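Local coordinates for protein fatty acyl CoA synthetase FADD13 (FATTY-ACYL-CoA SYNTHETASE) (Mycobacterium tuberculosis, PDB 3R44) that is a fatty acyl-CoA synthetase of the ANL superfamily, built from a large AMP-binding enzyme domain and a smaller C-terminal domain, at residues A[56-61]-A[156-161]; A[61-66]-A[142-147]. All coordinates share one frame; numbering follows the deposited sequence.

Interaction 1. Residues A[56-61]-A[156-161]; sequences CADVLT and RSAAAD
Where helix 148-157 gives way to loop, the chain passes along the last turns of helix 46-62, and D58 and V59 of that helix meet A158 and A159 of the loop. The hydrogen bond between 56-61 and 156-161 runs from the backbone N-H of A159 to OD2 of D58, with N and OD2 3.1 Å apart and 160° at the hydrogen. The N-H comes down on OD2 from above the carboxylate plane, 45° out of it. With CG anti to the backbone N (chi1 -170°), D58 carries its carboxylate out to the loop. OD2 also lies 3.4 Å from CA of A158 and 3.5 Å from its CB, while CB of D58 is 3.6 Å from O of A159. Beside this, CG2 of V59 touches CB of A158 at 4.0 Å; V59 packs further on R154 and L155 of helix 148-157. ND2 of N54, one turn before D58, bonds O of A160, a further polar tie. OD1 of D58 and OD2 of D161 are 5.3 Å apart, and this neighbouring negative charge may slightly favour protonation of either carboxylate, whereas the N-H donated by A159 should favour the charged form of D58.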
ATOM      1  N   CYS A  56       0.052 -10.303  24.266  1.00 19.25           N
ATOM      2  CA  CYS A  56      -0.566  -9.091  23.739  1.00 18.79           C
ATOM      3  C   CYS A  56      -2.087  -9.145  23.946  1.00 19.25           C
ATOM      4  O   CYS A  56      -2.701  -8.154  24.361  1.00 18.83           O
ATOM      5  CB  CYS A  56      -0.247  -8.883  22.266  1.00 19.41           C
ATOM      6  SG  CYS A  56       1.475  -8.340  22.035  1.00 21.82           S
ATOM      7  N   ALA A  57      -2.680 -10.306  23.662  1.00 18.52           N
ATOM      8  CA  ALA A  57      -4.112 -10.482  23.837  1.00 18.76           C
ATOM      9  C   ALA A  57      -4.518 -10.327  25.304  1.00 19.92           C
ATOM     10  O   ALA A  57      -5.588  -9.751  25.601  1.00 20.20           O
ATOM     11  CB  ALA A  57      -4.535 -11.835  23.323  1.00 17.68           C
ATOM     12  N   ASP A  58      -3.678 -10.854  26.195  1.00 21.09           N
ATOM     13  CA  ASP A  58      -3.891 -10.746  27.638  1.00 22.93           C
ATOM     14  C   ASP A  58      -3.884  -9.280  28.075  1.00 22.89           C
ATOM     15  O   ASP A  58      -4.789  -8.831  28.826  1.00 23.50           O
ATOM     16  CB  ASP A  58      -2.871 -11.595  28.429  1.00 24.19           C
ATOM     17  CG  ASP A  58      -3.208 -11.696  29.938  1.00 31.40           C
ATOM     18  OD1 ASP A  58      -4.395 -11.945  30.258  1.00 35.86           O
ATOM     19  OD2 ASP A  58      -2.295 -11.569  30.795  1.00 33.79           O
ATOM     20  N   VAL A  59      -2.901  -8.537  27.582  1.00 21.63           N
ATOM     21  CA  VAL A  59      -2.786  -7.094  27.856  1.00 22.32           C
ATOM     22  C   VAL A  59      -4.000  -6.347  27.310  1.00 21.62           C
ATOM     23  O   VAL A  59      -4.604  -5.533  28.008  1.00 21.97           O
ATOM     24  CB  VAL A  59      -1.487  -6.484  27.300  1.00 22.18           C
ATOM     25  CG1 VAL A  59      -1.516  -4.924  27.373  1.00 25.00           C
ATOM     26  CG2 VAL A  59      -0.261  -7.079  27.987  1.00 21.58           C
ATOM     27  N   LEU A  60      -4.399  -6.618  26.072  1.00 19.77           N
ATOM     28  CA  LEU A  60      -5.598  -5.967  25.577  1.00 19.90           C
ATOM     29  C   LEU A  60      -6.879  -6.284  26.322  1.00 19.96           C
ATOM     30  O   LEU A  60      -7.698  -5.362  26.602  1.00 21.01           O
ATOM     31  CB  LEU A  60      -5.776  -6.244  24.081  1.00 18.17           C
ATOM     32  CG  LEU A  60      -4.704  -5.766  23.104  1.00 20.26           C
ATOM     33  CD1 LEU A  60      -5.012  -6.431  21.739  1.00 19.49           C
ATOM     34  CD2 LEU A  60      -4.627  -4.232  22.938  1.00 19.98           C
ATOM     35  N   THR A  61      -7.044  -7.550  26.719  1.00 20.41           N
ATOM     36  CA  THR A  61      -8.168  -7.977  27.523  1.00 21.66           C
ATOM     37  C   THR A  61      -8.190  -7.148  28.809  1.00 24.00           C
ATOM     38  O   THR A  61      -9.251  -6.656  29.269  1.00 23.04           O
ATOM     39  CB  THR A  61      -8.096  -9.462  27.858  1.00 22.10           C
ATOM     40  OG1 THR A  61      -8.343 -10.204  26.664  1.00 21.36           O
ATOM     41  CG2 THR A  61      -9.168  -9.820  28.870  1.00 24.10           C
ATOM     42  N   ARG A 156       5.641  -7.987  30.173  1.00 31.99           N
ATOM     43  CA  ARG A 156       6.447  -8.732  31.127  1.00 34.23           C
ATOM     44  C   ARG A 156       5.609  -9.463  32.171  1.00 35.07           C
ATOM     45  O   ARG A 156       6.029 -10.516  32.626  1.00 36.58           O
ATOM     46  CB  ARG A 156       7.523  -7.828  31.775  1.00 35.62           C
ATOM     47  CG  ARG A 156       8.675  -7.509  30.788  1.00 38.41           C
ATOM     48  CD  ARG A 156       9.893  -6.795  31.408  1.00 45.35           C
ATOM     49  NE  ARG A 156       9.523  -5.732  32.353  1.00 50.01           N
ATOM     50  CZ  ARG A 156       9.548  -4.414  32.111  1.00 52.79           C
ATOM     51  NH1 ARG A 156       9.930  -3.928  30.924  1.00 51.68           N
ATOM     52  NH2 ARG A 156       9.169  -3.568  33.076  1.00 53.58           N
ATOM     53  N   SER A 157       4.437  -8.951  32.537  1.00 34.99           N
ATOM     54  CA  SER A 157       3.635  -9.609  33.571  1.00 36.09           C
ATOM     55  C   SER A 157       2.424 -10.421  33.042  1.00 34.29           C
ATOM     56  O   SER A 157       1.711 -11.029  33.833  1.00 35.73           O
ATOM     57  CB  SER A 157       3.192  -8.568  34.629  1.00 38.11           C
ATOM     58  OG  SER A 157       2.135  -7.761  34.118  1.00 40.46           O
ATOM     59  N   ALA A 158       2.222 -10.440  31.715  1.00 31.47           N
ATOM     60  CA  ALA A 158       1.084 -11.088  31.071  1.00 29.66           C
ATOM     61  C   ALA A 158       1.329 -12.575  30.974  1.00 29.53           C
ATOM     62  O   ALA A 158       2.499 -13.019  30.890  1.00 28.54           O
ATOM     63  CB  ALA A 158       0.893 -10.518  29.695  1.00 27.50           C
ATOM     64  N   ALA A 159       0.231 -13.334  30.977  1.00 30.23           N
ATOM     65  CA  ALA A 159       0.273 -14.790  30.809  1.00 30.13           C
ATOM     66  C   ALA A 159       0.099 -15.086  29.336  1.00 27.98           C
ATOM     67  O   ALA A 159      -0.592 -14.353  28.627  1.00 27.11           O
ATOM     68  CB  ALA A 159      -0.832 -15.478  31.624  1.00 31.00           C
ATOM     69  N   ALA A 160       0.691 -16.180  28.884  1.00 27.42           N
ATOM     70  CA  ALA A 160       0.701 -16.524  27.475  1.00 28.24           C
ATOM     71  C   ALA A 160      -0.424 -17.512  27.174  1.00 28.38           C
ATOM     72  O   ALA A 160      -0.251 -18.380  26.364  1.00 30.17           O
ATOM     73  CB  ALA A 160       2.111 -17.091  27.064  1.00 27.69           C
ATOM     74  N   ASP A 161      -1.587 -17.337  27.811  1.00 29.38           N
ATOM     75  CA  ASP A 161      -2.748 -18.224  27.645  1.00 29.85           C
ATOM     76  C   ASP A 161      -3.304 -18.045  26.252  1.00 27.84           C
ATOM     77  O   ASP A 161      -3.505 -16.936  25.815  1.00 26.05           O
ATOM     78  CB  ASP A 161      -3.892 -17.828  28.608  1.00 30.94           C
ATOM     79  CG  ASP A 161      -3.533 -17.969  30.110  1.00 35.43           C
ATOM     80  OD1 ASP A 161      -2.758 -18.894  30.453  1.00 34.06           O
ATOM     81  OD2 ASP A 161      -4.073 -17.170  30.956  1.00 38.81           O
TER

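Interaction 2. Residues A[61-66]-A[142-147]; sequences TALGIA and VTDWIG
L63, where helix 46-62 runs out, reaches across to D144 and I146 of strand 144-147. Its CB is the first atom to meet the strand, 4.2 Å from OD2 of D144. Beyond CG, a chi2 of 171° extends CD1 away from CA, toward I146, and leaves CD2 turned to the carboxylate of D144. CD2 lies 4.0 Å from CG of D144 and at nearly the same distance from both carboxylate oxygens, so the leucine methyl rests against the whole acid group; the two side chains cross at a slant. CD1 meets CG1 of I146 at 3.9 Å, the two side chains pointing at each other tip to tip. D144 and I146 are alternate residues of the strand and both point toward the helix end, one giving L63 a polar neighbour and the other an apolar one. The backbone of L63 approaches the acid as well: its O faces OD2 of D144 at 3.8 Å, two acceptors in a neighbourhood that is probably mildly unfavourable. A Schellman motif closes the helix: G64 has a positive phi of 100°, its N bonds O of T61, and N of I65 probably bonds O of L60. I65 then packs on A93, K117 and V118. Strand 144-147 is an outermost strand of the parallel four-stranded sheet, bonded through D144 and I146 to strand 118-121. L63 lies to one side of this sheet, whereas W145, between D144 and I146, packs against I129, I132 and R133 of helix 126-134.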
ATOM      1  N   THR A  61      -7.044  -7.550  26.719  1.00 20.41           N
ATOM      2  CA  THR A  61      -8.168  -7.977  27.523  1.00 21.66           C
ATOM      3  C   THR A  61      -8.190  -7.148  28.809  1.00 24.00           C
ATOM      4  O   THR A  61      -9.251  -6.656  29.269  1.00 23.04           O
ATOM      5  CB  THR A  61      -8.096  -9.462  27.858  1.00 22.10           C
ATOM      6  OG1 THR A  61      -8.343 -10.204  26.664  1.00 21.36           O
ATOM      7  CG2 THR A  61      -9.168  -9.820  28.870  1.00 24.10           C
ATOM      8  N   ALA A  62      -7.008  -6.980  29.387  1.00 25.27           N
ATOM      9  CA  ALA A  62      -6.901  -6.259  30.664  1.00 27.54           C
ATOM     10  C   ALA A  62      -7.402  -4.803  30.558  1.00 27.98           C
ATOM     11  O   ALA A  62      -7.916  -4.225  31.522  1.00 29.52           O
ATOM     12  CB  ALA A  62      -5.443  -6.285  31.193  1.00 26.34           C
ATOM     13  N   LEU A  63      -7.269  -4.240  29.365  1.00 28.65           N
ATOM     14  CA  LEU A  63      -7.666  -2.877  29.046  1.00 28.47           C
ATOM     15  C   LEU A  63      -9.112  -2.744  28.594  1.00 28.92           C
ATOM     16  O   LEU A  63      -9.601  -1.633  28.397  1.00 31.03           O
ATOM     17  CB  LEU A  63      -6.702  -2.285  28.018  1.00 27.60           C
ATOM     18  CG  LEU A  63      -5.236  -2.205  28.424  1.00 26.99           C
ATOM     19  CD1 LEU A  63      -4.319  -1.801  27.233  1.00 27.82           C
ATOM     20  CD2 LEU A  63      -5.058  -1.235  29.592  1.00 31.26           C
ATOM     21  N   GLY A  64      -9.849  -3.835  28.526  1.00 27.32           N
ATOM     22  CA  GLY A  64     -11.272  -3.715  28.253  1.00 27.72           C
ATOM     23  C   GLY A  64     -11.584  -4.001  26.805  1.00 26.53           C
ATOM     24  O   GLY A  64     -12.745  -3.930  26.394  1.00 26.73           O
ATOM     25  N   ILE A  65     -10.563  -4.370  26.036  1.00 25.01           N
ATOM     26  CA  ILE A  65     -10.794  -4.693  24.620  1.00 24.95           C
ATOM     27  C   ILE A  65     -11.563  -6.013  24.483  1.00 25.94           C
ATOM     28  O   ILE A  65     -11.223  -7.032  25.089  1.00 27.72           O
ATOM     29  CB  ILE A  65      -9.479  -4.727  23.785  1.00 22.99           C
ATOM     30  CG1 ILE A  65      -8.880  -3.340  23.613  1.00 24.82           C
ATOM     31  CG2 ILE A  65      -9.696  -5.450  22.404  1.00 22.87           C
ATOM     32  CD1 ILE A  65      -9.763  -2.286  22.920  1.00 26.48           C
ATOM     33  N   ALA A  66     -12.650  -5.962  23.733  1.00 27.06           N
ATOM     34  CA  ALA A  66     -13.485  -7.115  23.486  1.00 26.63           C
ATOM     35  C   ALA A  66     -13.725  -7.182  22.005  1.00 25.48           C
ATOM     36  O   ALA A  66     -13.255  -6.328  21.235  1.00 24.07           O
ATOM     37  CB  ALA A  66     -14.828  -6.996  24.256  1.00 28.42           C
ATOM     38  N   VAL A 142     -11.314   7.141  23.257  1.00 27.04           N
ATOM     39  CA  VAL A 142     -10.038   6.602  23.745  1.00 26.04           C
ATOM     40  C   VAL A 142     -10.043   6.578  25.278  1.00 27.81           C
ATOM     41  O   VAL A 142     -10.050   7.613  25.903  1.00 29.07           O
ATOM     42  CB  VAL A 142      -8.820   7.371  23.237  1.00 25.62           C
ATOM     43  CG1 VAL A 142      -7.559   6.708  23.749  1.00 24.99           C
ATOM     44  CG2 VAL A 142      -8.797   7.423  21.641  1.00 20.68           C
ATOM     45  N   THR A 143     -10.074   5.388  25.864  1.00 28.23           N
ATOM     46  CA  THR A 143     -10.039   5.234  27.320  1.00 29.55           C
ATOM     47  C   THR A 143      -8.602   4.939  27.782  1.00 29.71           C
ATOM     48  O   THR A 143      -8.273   5.077  28.953  1.00 29.13           O
ATOM     49  CB  THR A 143     -11.062   4.124  27.784  1.00 30.72           C
ATOM     50  OG1 THR A 143     -10.700   2.848  27.224  1.00 33.06           O
ATOM     51  CG2 THR A 143     -12.503   4.474  27.337  1.00 32.36           C
ATOM     52  N   ASP A 144      -7.723   4.587  26.852  1.00 26.89           N
ATOM     53  CA  ASP A 144      -6.363   4.220  27.218  1.00 28.12           C
ATOM     54  C   ASP A 144      -5.328   4.674  26.203  1.00 26.08           C
ATOM     55  O   ASP A 144      -5.473   4.395  25.020  1.00 23.84           O
ATOM     56  CB  ASP A 144      -6.297   2.711  27.421  1.00 28.70           C
ATOM     57  CG  ASP A 144      -6.749   2.314  28.797  1.00 33.82           C
ATOM     58  OD1 ASP A 144      -6.085   2.752  29.773  1.00 42.92           O
ATOM     59  OD2 ASP A 144      -7.799   1.642  28.918  1.00 40.35           O
ATOM     60  N   TRP A 145      -4.307   5.383  26.669  1.00 25.57           N
ATOM     61  CA  TRP A 145      -3.145   5.723  25.834  1.00 25.51           C
ATOM     62  C   TRP A 145      -1.874   5.038  26.375  1.00 25.75           C
ATOM     63  O   TRP A 145      -1.442   5.334  27.485  1.00 27.48           O
ATOM     64  CB  TRP A 145      -2.952   7.220  25.811  1.00 26.69           C
ATOM     65  CG  TRP A 145      -4.180   8.043  25.530  1.00 26.83           C
ATOM     66  CD1 TRP A 145      -5.165   8.385  26.407  1.00 31.04           C
ATOM     67  CD2 TRP A 145      -4.512   8.668  24.287  1.00 25.85           C
ATOM     68  NE1 TRP A 145      -6.117   9.177  25.772  1.00 29.99           N
ATOM     69  CE2 TRP A 145      -5.727   9.360  24.469  1.00 26.62           C
ATOM     70  CE3 TRP A 145      -3.911   8.684  23.019  1.00 26.12           C
ATOM     71  CZ2 TRP A 145      -6.346  10.074  23.434  1.00 27.08           C
ATOM     72  CZ3 TRP A 145      -4.532   9.400  21.991  1.00 25.75           C
ATOM     73  CH2 TRP A 145      -5.732  10.082  22.209  1.00 27.86           C
ATOM     74  N   ILE A 146      -1.323   4.103  25.613  1.00 23.41           N
ATOM     75  CA  ILE A 146      -0.339   3.175  26.141  1.00 23.84           C
ATOM     76  C   ILE A 146       0.916   3.383  25.333  1.00 22.84           C
ATOM     77  O   ILE A 146       0.951   2.999  24.171  1.00 21.29           O
ATOM     78  CB  ILE A 146      -0.793   1.679  26.029  1.00 22.74           C
ATOM     79  CG1 ILE A 146      -2.173   1.440  26.684  1.00 26.98           C
ATOM     80  CG2 ILE A 146       0.196   0.780  26.733  1.00 26.69           C
ATOM     81  CD1 ILE A 146      -2.178   1.700  28.211  1.00 30.18           C
ATOM     82  N   GLY A 147       1.938   3.970  25.953  1.00 24.26           N
ATOM     83  CA  GLY A 147       3.219   4.197  25.251  1.00 24.76           C
ATOM     84  C   GLY A 147       4.130   3.004  25.391  1.00 26.45           C
ATOM     85  O   GLY A 147       3.781   2.001  26.023  1.00 24.46           O
TER

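Both contacts use the C-terminal part of helix 46-62 and have centres 12 Å apart. Interaction 1 joins the helix to the chain leaving helix 148-157; interaction 2 joins its end to strand 144-147, which leads directly into that helix. The same strand-helix unit is therefore met at its beginning and just after it. Both sites are partly buried and lie toward the outside of the chain, each with one buried residue: V59 in the first, I146 in the second. An aspartate takes part in each, but D58 accepts a backbone N-H whereas D144 meets leucine carbons. The probable I65 N to L60 O bond belongs to the helix cap, so the contacts are linked through continuous chain 56-66.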